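Local coordinates for genome polyprotein (Chicken sicinivirus JSY, PDB 6QWT), which probably synthesises viral RNA on an RNA template, being the 3Dpol RNA-dependent RNA polymerase released from the viral polyprotein, at residues 13-18 with 154-159; 140-145 with 182-187; 65-70 with 242-247; 385-390 with 397-402. All coordinates share one frame; numbering follows the deposited sequence.

Contact 1: residues 13-18 with 154-159; sequences PHVPRR and TTFLKD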
loop_
_atom_site.group_PDB
_atom_site.type_symbol
_atom_site.label_atom_id
_atom_site.label_comp_id
_atom_site.label_asym_id
_atom_site.label_seq_id
_atom_site.Cartn_x
_atom_site.Cartn_y
_atom_site.Cartn_z
ATOM N N PRO A 13 -15.550 1.005 19.163
ATOM C CA PRO A 13 -14.667 -0.162 19.238
ATOM C C PRO A 13 -13.479 0.107 20.157
ATOM O O PRO A 13 -13.255 1.224 20.624
ATOM C CB PRO A 13 -14.213 -0.349 17.788
ATOM C CG PRO A 13 -14.230 1.033 17.226
ATOM C CD PRO A 13 -15.359 1.765 17.915
ATOM N N HIS A 14 -12.713 -0.951 20.411
ATOM C CA HIS A 14 -11.556 -0.882 21.293
ATOM C C HIS A 14 -10.264 -0.871 20.484
ATOM O O HIS A 14 -10.102 -1.652 19.542
ATOM C CB HIS A 14 -11.542 -2.059 22.271
ATOM C CG HIS A 14 -10.292 -2.143 23.090
ATOM N ND1 HIS A 14 -9.910 -1.151 23.969
ATOM C CD2 HIS A 14 -9.332 -3.097 23.158
ATOM C CE1 HIS A 14 -8.770 -1.490 24.544
ATOM N NE2 HIS A 14 -8.399 -2.668 24.072
ATOM N N VAL A 15 -9.348 0.016 20.864
ATOM C CA VAL A 15 -8.034 0.112 20.231
ATOM C C VAL A 15 -7.079 -0.794 21.005
ATOM O O VAL A 15 -6.796 -0.511 22.182
ATOM C CB VAL A 15 -7.526 1.560 20.207
ATOM C CG1 VAL A 15 -6.141 1.628 19.579
ATOM C CG2 VAL A 15 -8.505 2.458 19.459
ATOM N N PRO A 16 -6.573 -1.873 20.406
ATOM C CA PRO A 16 -5.642 -2.750 21.132
ATOM C C PRO A 16 -4.388 -1.995 21.554
ATOM O O PRO A 16 -3.765 -1.294 20.751
ATOM C CB PRO A 16 -5.327 -3.854 20.113
ATOM C CG PRO A 16 -6.486 -3.836 19.155
ATOM C CD PRO A 16 -6.902 -2.394 19.067
ATOM N N ARG A 17 -4.030 -2.133 22.831
ATOM C CA ARG A 17 -2.878 -1.445 23.401
ATOM C C ARG A 17 -1.721 -2.382 23.721
ATOM O O ARG A 17 -0.680 -1.920 24.197
ATOM C CB ARG A 17 -3.287 -0.683 24.669
ATOM C CG ARG A 17 -4.372 0.365 24.447
ATOM C CD ARG A 17 -3.881 1.494 23.551
ATOM N NE ARG A 17 -4.902 2.520 23.349
ATOM C CZ ARG A 17 -4.659 3.716 22.822
ATOM N NH1 ARG A 17 -5.641 4.594 22.671
ATOM N NH2 ARG A 17 -3.427 4.036 22.450
ATOM N N ARG A 18 -1.874 -3.681 23.478
ATOM C CA ARG A 18 -0.808 -4.651 23.668
ATOM C C ARG A 18 -0.420 -5.249 22.321
ATOM O O ARG A 18 -1.286 -5.581 21.505
ATOM C CB ARG A 18 -1.235 -5.760 24.636
ATOM C CG ARG A 18 -0.140 -6.765 24.947
ATOM C CD ARG A 18 -0.676 -7.909 25.787
ATOM N NE ARG A 18 -1.540 -7.430 26.861
ATOM C CZ ARG A 18 -1.108 -7.106 28.076
ATOM N NH1 ARG A 18 -1.963 -6.678 28.992
ATOM N NH2 ARG A 18 0.180 -7.209 28.375
ATOM N N THR A 154 -12.607 2.098 10.621
ATOM C CA THR A 154 -12.069 1.827 11.949
ATOM C C THR A 154 -10.574 2.114 11.949
ATOM O O THR A 154 -9.837 1.583 11.112
ATOM C CB THR A 154 -12.320 0.377 12.370
ATOM O OG1 THR A 154 -11.764 -0.510 11.391
ATOM C CG2 THR A 154 -13.806 0.111 12.502
ATOM N N THR A 155 -10.128 2.947 12.884
ATOM C CA THR A 155 -8.739 3.388 12.959
ATOM C C THR A 155 -8.047 2.736 14.149
ATOM O O THR A 155 -8.572 2.760 15.267
ATOM C CB THR A 155 -8.655 4.913 13.078
ATOM O OG1 THR A 155 -9.333 5.518 11.970
ATOM C CG2 THR A 155 -7.204 5.371 13.096
ATOM N N PHE A 156 -6.868 2.169 13.908
ATOM C CA PHE A 156 -6.061 1.553 14.949
ATOM C C PHE A 156 -4.609 1.985 14.797
ATOM O O PHE A 156 -4.191 2.487 13.751
ATOM C CB PHE A 156 -6.141 0.017 14.901
ATOM C CG PHE A 156 -7.529 -0.528 15.097
ATOM C CD1 PHE A 156 -8.167 -0.413 16.322
ATOM C CD2 PHE A 156 -8.191 -1.165 14.058
ATOM C CE1 PHE A 156 -9.441 -0.917 16.507
ATOM C CE2 PHE A 156 -9.467 -1.671 14.237
ATOM C CZ PHE A 156 -10.091 -1.547 15.462
ATOM N N LEU A 157 -3.844 1.790 15.866
ATOM C CA LEU A 157 -2.395 1.894 15.789
ATOM C C LEU A 157 -1.837 0.610 15.186
ATOM O O LEU A 157 -2.199 -0.497 15.603
ATOM C CB LEU A 157 -1.809 2.141 17.178
ATOM C CG LEU A 157 -2.354 3.373 17.900
ATOM C CD1 LEU A 157 -1.831 3.450 19.327
ATOM C CD2 LEU A 157 -2.005 4.634 17.125
ATOM N N LYS A 158 -0.976 0.757 14.187
ATOM C CA LYS A 158 -0.496 -0.402 13.442
ATOM C C LYS A 158 0.548 -1.147 14.262
ATOM O O LYS A 158 1.629 -0.616 14.542
ATOM C CB LYS A 158 0.071 0.013 12.089
ATOM C CG LYS A 158 0.389 -1.184 11.198
ATOM C CD LYS A 158 0.926 -0.796 9.825
ATOM C CE LYS A 158 0.363 -1.742 8.766
ATOM N NZ LYS A 158 -0.133 -0.976 7.592
ATOM N N ASP A 159 0.228 -2.382 14.629
ATOM C CA ASP A 159 1.119 -3.254 15.386
ATOM C C ASP A 159 2.137 -3.860 14.426
ATOM O O ASP A 159 1.802 -4.749 13.636
ATOM C CB ASP A 159 0.289 -4.327 16.081
ATOM C CG ASP A 159 1.101 -5.187 17.041
ATOM O OD1 ASP A 159 0.507 -6.147 17.579
ATOM O OD2 ASP A 159 2.309 -4.924 17.261
HETATM O O HOH W 1 -4.130 -0.612 18.002
HETATM O O HOH W 2 -2.322 -5.643 18.603
#
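His14 meets the ring of Phe156 through its backbone: the carbonyl O lies at the ring edge, 3.2 Å from CE1, where an aromatic C-H carries slight positive charge. Val15 also comes to this edge, its CA 3.9 Å from Phe156 CD1. Its branched side chain offers CG1 to Leu157 CG and CG2 to Phe156 CD1. Pro16 crosses the phenyl group obliquely, with CD 3.6 Å from CD1 of Phe156; its rigid ring gives a compact apolar surface without a backbone N-H to satisfy. Its O and that of Leu157, both acceptors, are joined by a water that donates to each. Arg17 starts away from the strand, but a bend at chi2 (-65°) turns the chain at CD, and NH2 ends 3.6 Å from CD1 of Leu157. Val15 CG1 lies over one face of the guanidinium, whose charge is met by Asp51. At Arg18 a second water links O to Asp159 OD1, 3.1 Å from each; that carboxylate also accepts hydrogen bonds from Ser19 OG and Lys20 N. The segments run nearly parallel, 14° apart, yet are bridged by water: an irregular N-terminal segment beside strand 152-157 of the fingers sheet, consistent with N-terminal packing on the fingers in picornaviral polymerases.

Contact 2: residues 140-145 with 182-187; sequences QEIEAC and AIIAGR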
loop_
_atom_site.group_PDB
_atom_site.type_symbol
_atom_site.label_atom_id
_atom_site.label_comp_id
_atom_site.label_asym_id
_atom_site.label_seq_id
_atom_site.Cartn_x
_atom_site.Cartn_y
_atom_site.Cartn_z
ATOM N N GLN A 140 -28.443 -5.797 1.906
ATOM C CA GLN A 140 -29.156 -4.531 2.010
ATOM C C GLN A 140 -28.214 -3.383 2.351
ATOM O O GLN A 140 -28.450 -2.243 1.934
ATOM C CB GLN A 140 -30.264 -4.660 3.052
ATOM C CG GLN A 140 -31.001 -3.375 3.372
ATOM C CD GLN A 140 -31.866 -3.513 4.606
ATOM O OE1 GLN A 140 -32.511 -4.542 4.813
ATOM N NE2 GLN A 140 -31.881 -2.479 5.440
ATOM N N GLU A 141 -27.148 -3.659 3.103
ATOM C CA GLU A 141 -26.183 -2.610 3.414
ATOM C C GLU A 141 -25.333 -2.267 2.196
ATOM O O GLU A 141 -25.003 -1.096 1.976
ATOM C CB GLU A 141 -25.303 -3.036 4.589
ATOM C CG GLU A 141 -25.975 -2.891 5.944
ATOM C CD GLU A 141 -26.402 -1.464 6.231
ATOM O OE1 GLU A 141 -27.583 -1.138 5.994
ATOM O OE2 GLU A 141 -25.556 -0.668 6.689
ATOM N N ILE A 142 -24.964 -3.275 1.399
ATOM C CA ILE A 142 -24.252 -3.015 0.149
ATOM C C ILE A 142 -25.106 -2.154 -0.772
ATOM O O ILE A 142 -24.624 -1.192 -1.381
ATOM C CB ILE A 142 -23.858 -4.339 -0.532
ATOM C CG1 ILE A 142 -22.987 -5.187 0.395
ATOM C CG2 ILE A 142 -23.146 -4.071 -1.861
ATOM C CD1 ILE A 142 -22.843 -6.621 -0.062
ATOM N N GLU A 143 -26.394 -2.489 -0.880
ATOM C CA GLU A 143 -27.302 -1.720 -1.725
ATOM C C GLU A 143 -27.421 -0.281 -1.236
ATOM O O GLU A 143 -27.342 0.666 -2.028
ATOM C CB GLU A 143 -28.673 -2.397 -1.761
ATOM C CG GLU A 143 -29.500 -2.076 -2.992
ATOM C CD GLU A 143 -28.936 -2.704 -4.249
ATOM O OE1 GLU A 143 -28.882 -2.015 -5.289
ATOM O OE2 GLU A 143 -28.543 -3.889 -4.194
ATOM N N ALA A 144 -27.615 -0.098 0.072
ATOM C CA ALA A 144 -27.717 1.248 0.630
ATOM C C ALA A 144 -26.428 2.032 0.441
ATOM O O ALA A 144 -26.465 3.258 0.277
ATOM C CB ALA A 144 -28.074 1.176 2.115
ATOM N N CYS A 145 -25.282 1.349 0.464
ATOM C CA CYS A 145 -24.012 2.031 0.248
ATOM C C CYS A 145 -23.878 2.517 -1.189
ATOM O O CYS A 145 -23.282 3.573 -1.433
ATOM C CB CYS A 145 -22.850 1.106 0.609
ATOM S SG CYS A 145 -21.248 1.931 0.640
ATOM N N ALA A 182 -19.018 -1.507 2.483
ATOM C CA ALA A 182 -18.393 -0.463 1.677
ATOM C C ALA A 182 -17.341 -1.040 0.739
ATOM O O ALA A 182 -17.118 -0.501 -0.352
ATOM C CB ALA A 182 -17.769 0.602 2.576
ATOM N N ILE A 183 -16.690 -2.131 1.142
ATOM C CA ILE A 183 -15.671 -2.738 0.294
ATOM C C ILE A 183 -16.311 -3.419 -0.908
ATOM O O ILE A 183 -15.834 -3.284 -2.042
ATOM C CB ILE A 183 -14.813 -3.713 1.120
ATOM C CG1 ILE A 183 -13.715 -2.945 1.858
ATOM C CG2 ILE A 183 -14.210 -4.795 0.236
ATOM C CD1 ILE A 183 -13.299 -3.582 3.155
ATOM N N ILE A 184 -17.411 -4.142 -0.689
ATOM C CA ILE A 184 -18.077 -4.832 -1.788
ATOM C C ILE A 184 -18.688 -3.831 -2.763
ATOM O O ILE A 184 -18.617 -4.013 -3.985
ATOM C CB ILE A 184 -19.124 -5.816 -1.236
ATOM C CG1 ILE A 184 -18.430 -6.932 -0.452
ATOM C CG2 ILE A 184 -19.947 -6.410 -2.363
ATOM C CD1 ILE A 184 -19.383 -7.844 0.285
ATOM N N ALA A 185 -19.289 -2.754 -2.246
ATOM C CA ALA A 185 -19.796 -1.706 -3.126
ATOM C C ALA A 185 -18.670 -1.070 -3.931
ATOM O O ALA A 185 -18.836 -0.771 -5.119
ATOM C CB ALA A 185 -20.538 -0.646 -2.313
ATOM N N GLY A 186 -17.511 -0.864 -3.301
ATOM C CA GLY A 186 -16.382 -0.294 -4.017
ATOM C C GLY A 186 -15.825 -1.232 -5.071
ATOM O O GLY A 186 -15.445 -0.799 -6.162
ATOM N N ARG A 187 -15.764 -2.529 -4.760
ATOM C CA ARG A 187 -15.341 -3.506 -5.755
ATOM C C ARG A 187 -16.363 -3.657 -6.872
ATOM O O ARG A 187 -16.012 -4.121 -7.960
ATOM C CB ARG A 187 -15.084 -4.863 -5.095
ATOM C CG ARG A 187 -13.966 -4.851 -4.070
ATOM C CD ARG A 187 -13.819 -6.203 -3.390
ATOM N NE ARG A 187 -12.548 -6.832 -3.731
ATOM C CZ ARG A 187 -12.432 -7.967 -4.412
ATOM N NH1 ARG A 187 -13.515 -8.612 -4.826
ATOM N NH2 ARG A 187 -11.232 -8.459 -4.680
#
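Ile142 and Ile184 form one half of a helix-helix interface in the fingers domain, where helices 136-147 and 180-189 cross at -57° with local axes 8.6 Å apart. The CD1 methyl of Ile142 does most of the touching: it sits 3.7 Å from Ile184 CD1 and equally close to Ile184 CG2. The other branch, Ile142 CG2, lies 4.0 Å from Ile184 CG2 and faces Ala185 as well, so both arms of this beta-branched residue are used. One turn on, Cys145 fills the second half. Its SG stands anti to the backbone N (chi1 -170°), which brings the sulfur within 3.9 Å of Ala182 CA and close to Ala185 CB. Alanines suit these places because their short side chains let a small thiol come close to the partner helix. Further out, helix 91-96 borders the pair, with Met91 against Ile142 and Ile95 against Ile184, while His181 and Met188 of helix 180-189 also touch Ile142. Tyr151 packs on Ala182. The backbone there is held too: Ala182 O accepts the helical bond from Gly186 N at 3.0 Å and a further hydrogen bond from the hydroxyl of Tyr271.

Contact 3: residues 65-70 with 242-247; sequences EPWPSL and PSVVFK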
loop_
_atom_site.group_PDB
_atom_site.type_symbol
_atom_site.label_atom_id
_atom_site.label_comp_id
_atom_site.label_asym_id
_atom_site.label_seq_id
_atom_site.Cartn_x
_atom_site.Cartn_y
_atom_site.Cartn_z
ATOM N N GLU A 65 -8.411 23.852 -4.173
ATOM C CA GLU A 65 -8.343 24.373 -5.524
ATOM C C GLU A 65 -7.123 23.830 -6.255
ATOM O O GLU A 65 -6.055 23.677 -5.651
ATOM C CB GLU A 65 -8.295 25.905 -5.517
ATOM C CG GLU A 65 -9.396 26.541 -4.680
ATOM C CD GLU A 65 -10.786 26.201 -5.188
ATOM O OE1 GLU A 65 -10.942 26.004 -6.415
ATOM O OE2 GLU A 65 -11.719 26.126 -4.359
ATOM N N PRO A 66 -7.246 23.532 -7.545
ATOM C CA PRO A 66 -6.107 22.967 -8.275
ATOM C C PRO A 66 -5.022 24.007 -8.509
ATOM O O PRO A 66 -5.304 25.172 -8.796
ATOM C CB PRO A 66 -6.730 22.503 -9.596
ATOM C CG PRO A 66 -7.905 23.400 -9.782
ATOM C CD PRO A 66 -8.438 23.673 -8.399
ATOM N N TRP A 67 -3.772 23.573 -8.377
ATOM C CA TRP A 67 -2.664 24.420 -8.774
ATOM C C TRP A 67 -2.543 24.415 -10.298
ATOM O O TRP A 67 -3.058 23.512 -10.962
ATOM C CB TRP A 67 -1.369 23.962 -8.101
ATOM C CG TRP A 67 -1.126 22.484 -8.056
ATOM C CD1 TRP A 67 -0.332 21.756 -8.900
ATOM C CD2 TRP A 67 -1.639 21.556 -7.092
ATOM N NE1 TRP A 67 -0.334 20.432 -8.530
ATOM C CE2 TRP A 67 -1.129 20.283 -7.423
ATOM C CE3 TRP A 67 -2.488 21.675 -5.986
ATOM C CZ2 TRP A 67 -1.441 19.140 -6.688
ATOM C CZ3 TRP A 67 -2.797 20.539 -5.260
ATOM C CH2 TRP A 67 -2.274 19.290 -5.613
ATOM N N PRO A 68 -1.893 25.434 -10.879
ATOM C CA PRO A 68 -1.970 25.625 -12.341
ATOM C C PRO A 68 -1.633 24.404 -13.183
ATOM O O PRO A 68 -2.205 24.243 -14.267
ATOM C CB PRO A 68 -0.966 26.760 -12.584
ATOM C CG PRO A 68 -1.039 27.564 -11.347
ATOM C CD PRO A 68 -1.225 26.574 -10.224
ATOM N N SER A 69 -0.727 23.540 -12.729
ATOM C CA SER A 69 -0.318 22.378 -13.505
ATOM C C SER A 69 -1.093 21.115 -13.152
ATOM O O SER A 69 -0.823 20.060 -13.735
ATOM C CB SER A 69 1.183 22.126 -13.326
ATOM O OG SER A 69 1.485 21.732 -11.997
ATOM N N LEU A 70 -2.058 21.194 -12.228
ATOM C CA LEU A 70 -2.735 19.987 -11.757
ATOM C C LEU A 70 -3.680 19.423 -12.815
ATOM O O LEU A 70 -3.605 18.235 -13.154
ATOM C CB LEU A 70 -3.488 20.273 -10.456
ATOM C CG LEU A 70 -4.254 19.074 -9.886
ATOM C CD1 LEU A 70 -3.341 17.855 -9.745
ATOM C CD2 LEU A 70 -4.902 19.420 -8.553
ATOM N N PRO A 242 -4.223 16.095 -1.215
ATOM C CA PRO A 242 -5.311 17.074 -1.205
ATOM C C PRO A 242 -6.583 16.531 -1.837
ATOM O O PRO A 242 -6.554 15.689 -2.738
ATOM C CB PRO A 242 -4.740 18.241 -2.020
ATOM C CG PRO A 242 -3.744 17.617 -2.916
ATOM C CD PRO A 242 -3.161 16.450 -2.172
ATOM N N SER A 243 -7.713 17.040 -1.338
ATOM C CA SER A 243 -9.018 16.624 -1.839
ATOM C C SER A 243 -9.131 16.823 -3.345
ATOM O O SER A 243 -9.743 16.005 -4.043
ATOM C CB SER A 243 -10.124 17.409 -1.130
ATOM O OG SER A 243 -10.432 16.835 0.124
ATOM N N VAL A 244 -8.548 17.907 -3.860
ATOM C CA VAL A 244 -8.775 18.294 -5.247
ATOM C C VAL A 244 -8.268 17.228 -6.213
ATOM O O VAL A 244 -8.848 17.032 -7.288
ATOM C CB VAL A 244 -8.135 19.676 -5.508
ATOM C CG1 VAL A 244 -6.619 19.614 -5.347
ATOM C CG2 VAL A 244 -8.535 20.213 -6.877
ATOM N N VAL A 245 -7.207 16.504 -5.847
ATOM C CA VAL A 245 -6.684 15.465 -6.733
ATOM C C VAL A 245 -7.674 14.310 -6.844
ATOM O O VAL A 245 -7.978 13.834 -7.947
ATOM C CB VAL A 245 -5.303 14.985 -6.248
ATOM C CG1 VAL A 245 -4.766 13.905 -7.174
ATOM C CG2 VAL A 245 -4.329 16.149 -6.172
ATOM N N PHE A 246 -8.195 13.843 -5.705
ATOM C CA PHE A 246 -9.201 12.783 -5.722
ATOM C C PHE A 246 -10.450 13.218 -6.477
ATOM O O PHE A 246 -11.027 12.437 -7.242
ATOM C CB PHE A 246 -9.570 12.382 -4.294
ATOM C CG PHE A 246 -8.686 11.323 -3.711
ATOM C CD1 PHE A 246 -8.599 10.075 -4.303
ATOM C CD2 PHE A 246 -7.947 11.572 -2.567
ATOM C CE1 PHE A 246 -7.785 9.094 -3.768
ATOM C CE2 PHE A 246 -7.133 10.593 -2.025
ATOM C CZ PHE A 246 -7.051 9.355 -2.627
ATOM N N LYS A 247 -10.889 14.460 -6.259
ATOM C CA LYS A 247 -12.082 14.961 -6.934
ATOM C C LYS A 247 -11.906 14.949 -8.449
ATOM O O LYS A 247 -12.807 14.526 -9.183
ATOM C CB LYS A 247 -12.404 16.369 -6.433
ATOM C CG LYS A 247 -13.773 16.885 -6.836
ATOM C CD LYS A 247 -13.852 18.402 -6.698
ATOM C CE LYS A 247 -13.671 19.091 -8.047
ATOM N NZ LYS A 247 -12.924 20.379 -7.944
#
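Val244 meets Pro66, Trp67 and Leu70 from the first turn of helix 243-256, the palm helix that follows the motif A strand 230-235; the opposing residues are a loop and Leu70, the first residue of helix 70-81. Val244 divides its work between two methyls. CG2, anti to the backbone N, presses on the proline, 3.6 Å from Pro66 N and 3.8 Å from CD. CG1 reaches tip to tip with Leu70 CD2, also at 3.6 Å, and touches Trp67 CZ3. In Trp67 a chi1 of 42° sets CG in the crowded position between backbone N and carbonyl carbon. The six-membered end of the indole reaches the helix start: Pro242 CG lies in the ring plane, 3.5 Å from CH2, and Val245 CG2 is 3.8 Å from the same atom. A large flat group suits this role, since it spans Pro242, Val244 and Val245 at once. Leu70 packs beside both, its CD2 over one indole face, offset toward the rim, and its CD1 against Val245 CG2. Helix 298-316 borders the group, with Ile310 on Leu70 and Val307 on Val245. From the same helix comes the partner for the one polar atom of the indole: Trp67 NE1 is hydrogen-bonded to Ser314 OG.

Contact 4: residues 385-390 with 397-402; sequences HFVPDE and HPVISP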
loop_
_atom_site.group_PDB
_atom_site.type_symbol
_atom_site.label_atom_id
_atom_site.label_comp_id
_atom_site.label_asym_id
_atom_site.label_seq_id
_atom_site.Cartn_x
_atom_site.Cartn_y
_atom_site.Cartn_z
ATOM N N HIS A 385 16.346 -3.948 -4.152
ATOM C CA HIS A 385 17.178 -3.576 -5.286
ATOM C C HIS A 385 16.791 -4.396 -6.517
ATOM O O HIS A 385 15.986 -5.329 -6.451
ATOM C CB HIS A 385 18.659 -3.789 -4.967
ATOM C CG HIS A 385 19.281 -2.676 -4.181
ATOM N ND1 HIS A 385 19.396 -2.709 -2.807
ATOM C CD2 HIS A 385 19.833 -1.505 -4.577
ATOM C CE1 HIS A 385 19.987 -1.603 -2.390
ATOM N NE2 HIS A 385 20.260 -0.855 -3.444
ATOM N N PHE A 386 17.373 -4.027 -7.657
ATOM C CA PHE A 386 17.258 -4.778 -8.905
ATOM C C PHE A 386 18.644 -5.324 -9.231
ATOM O O PHE A 386 19.565 -4.553 -9.525
ATOM C CB PHE A 386 16.739 -3.899 -10.046
ATOM C CG PHE A 386 15.361 -3.329 -9.814
ATOM C CD1 PHE A 386 15.172 -2.246 -8.968
ATOM C CD2 PHE A 386 14.258 -3.862 -10.462
ATOM C CE1 PHE A 386 13.909 -1.717 -8.759
ATOM C CE2 PHE A 386 12.991 -3.340 -10.258
ATOM C CZ PHE A 386 12.817 -2.262 -9.403
ATOM N N VAL A 387 18.802 -6.648 -9.175
ATOM C CA VAL A 387 20.085 -7.292 -9.412
ATOM C C VAL A 387 19.931 -8.374 -10.475
ATOM O O VAL A 387 19.227 -9.363 -10.250
ATOM C CB VAL A 387 20.680 -7.892 -8.127
ATOM C CG1 VAL A 387 21.985 -8.607 -8.438
ATOM C CG2 VAL A 387 20.897 -6.804 -7.081
ATOM N N PRO A 388 20.560 -8.236 -11.644
ATOM C CA PRO A 388 20.466 -9.294 -12.663
ATOM C C PRO A 388 21.067 -10.606 -12.176
ATOM O O PRO A 388 22.020 -10.631 -11.396
ATOM C CB PRO A 388 21.264 -8.722 -13.842
ATOM C CG PRO A 388 21.244 -7.237 -13.633
ATOM C CD PRO A 388 21.265 -7.045 -12.142
ATOM N N ASP A 389 20.489 -11.707 -12.650
ATOM C CA ASP A 389 20.990 -13.026 -12.293
ATOM C C ASP A 389 22.373 -13.250 -12.897
ATOM O O ASP A 389 22.643 -12.859 -14.036
ATOM C CB ASP A 389 20.014 -14.103 -12.768
ATOM C CG ASP A 389 20.403 -15.496 -12.308
ATOM O OD1 ASP A 389 20.929 -16.269 -13.137
ATOM O OD2 ASP A 389 20.179 -15.819 -11.120
ATOM N N GLU A 390 23.257 -13.880 -12.118
ATOM C CA GLU A 390 24.642 -14.053 -12.550
ATOM C C GLU A 390 24.748 -14.924 -13.796
ATOM O O GLU A 390 25.668 -14.743 -14.601
ATOM C CB GLU A 390 25.474 -14.654 -11.414
ATOM C CG GLU A 390 26.243 -13.626 -10.593
ATOM C CD GLU A 390 26.930 -14.238 -9.382
ATOM O OE1 GLU A 390 26.874 -13.626 -8.293
ATOM O OE2 GLU A 390 27.527 -15.327 -9.520
ATOM N N HIS A 397 16.665 -10.272 -10.086
ATOM C CA HIS A 397 16.316 -10.653 -8.724
ATOM C C HIS A 397 15.790 -9.444 -7.952
ATOM O O HIS A 397 16.369 -8.357 -8.031
ATOM C CB HIS A 397 17.532 -11.217 -7.986
ATOM C CG HIS A 397 17.972 -12.566 -8.465
ATOM N ND1 HIS A 397 17.471 -13.740 -7.947
ATOM C CD2 HIS A 397 18.889 -12.925 -9.394
ATOM C CE1 HIS A 397 18.051 -14.766 -8.545
ATOM N NE2 HIS A 397 18.915 -14.299 -9.427
ATOM N N PRO A 398 14.702 -9.605 -7.199
ATOM C CA PRO A 398 14.345 -8.609 -6.179
ATOM C C PRO A 398 15.113 -8.882 -4.895
ATOM O O PRO A 398 14.843 -9.856 -4.186
ATOM C CB PRO A 398 12.835 -8.821 -6.005
ATOM C CG PRO A 398 12.618 -10.261 -6.346
ATOM C CD PRO A 398 13.677 -10.652 -7.345
ATOM N N VAL A 399 16.087 -8.027 -4.602
ATOM C CA VAL A 399 16.982 -8.215 -3.466
ATOM C C VAL A 399 16.544 -7.247 -2.373
ATOM O O VAL A 399 16.873 -6.057 -2.408
ATOM C CB VAL A 399 18.447 -8.010 -3.860
ATOM C CG1 VAL A 399 19.370 -8.306 -2.679
ATOM C CG2 VAL A 399 18.788 -8.897 -5.049
ATOM N N ILE A 400 15.802 -7.760 -1.397
ATOM C CA ILE A 400 15.309 -6.943 -0.297
ATOM C C ILE A 400 16.451 -6.650 0.667
ATOM O O ILE A 400 17.441 -7.388 0.740
ATOM C CB ILE A 400 14.123 -7.640 0.404
ATOM C CG1 ILE A 400 13.296 -6.635 1.210
ATOM C CG2 ILE A 400 14.599 -8.795 1.278
ATOM C CD1 ILE A 400 11.875 -7.096 1.474
ATOM N N SER A 401 16.323 -5.547 1.399
ATOM C CA SER A 401 17.337 -5.173 2.374
ATOM C C SER A 401 17.483 -6.278 3.416
ATOM O O SER A 401 16.471 -6.780 3.924
ATOM C CB SER A 401 16.968 -3.855 3.053
ATOM O OG SER A 401 15.705 -3.957 3.691
ATOM N N PRO A 402 18.708 -6.691 3.750
ATOM C CA PRO A 402 18.871 -7.783 4.726
ATOM C C PRO A 402 18.238 -7.490 6.075
ATOM O O PRO A 402 17.852 -8.429 6.783
ATOM C CB PRO A 402 20.397 -7.931 4.830
ATOM C CG PRO A 402 20.917 -7.398 3.533
ATOM C CD PRO A 402 19.992 -6.270 3.164
HETATM O O HOH W 3 18.750 -4.643 -1.071
#
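Asp389 OD2 is gripped by His397 NE2 and by Gln463 NE2 of helix 459-469. The histidine bond is short, 2.6 Å, and nearly straight at 170°; it uses the anti lone pair of the carboxylate and lies close to the imidazole plane, although the two flat groups are turned 34° from each other. Asp389 OD1 receives the backbone N-H groups of Arg391 and Phe392, which help fix the carboxylate. Such a negative partner would probably polarise the imidazole, whose ND1 is hydrogen-bonded to His430 ND1 and whose ring stacks on Trp466. The pair stands at the turn end of the hairpin formed by strands 384-388 and 396-400, the motif E region of picornaviral polymerases, between palm and thumb. His397 N gives Val387 O a 2.7 Å bond, returned by Val387 N to His397 O at 3.2 Å. Pro398 falls in the non-hydrogen-bonded pair with Phe386, where its missing N-H costs nothing, and Phe386 stacks on Trp216. On the other face Val387 CG2 packs 3.6 Å from Val399 CG2. Val399 O takes His385 N at 2.8 Å from above the carbonyl plane and a hydrogen bond donated by a water whose O is 2.7 Å away; that water also bonds His385 ND1.

Contacts 2 and 3 are buried and apolar, the first between two helices and the second between a loop and a helix start, while contacts 1 and 4 are only partly buried and mix packing with polar bonds. Both 1 and 4 involve strands, yet direct backbone bonds pair the strands in contact 4, whereas waters join the segments of contact 1. Helix 136-147 of contact 2 is followed in the chain by strand 152-157 of contact 1, and the nearest atoms of the two contacts are about 9 Å apart. Contact 2 is nested along the chain within the loop closed by contact 3. Contact 4 follows all three in sequence; its centre is about 41 Å from that of contact 2, across the chain's centre.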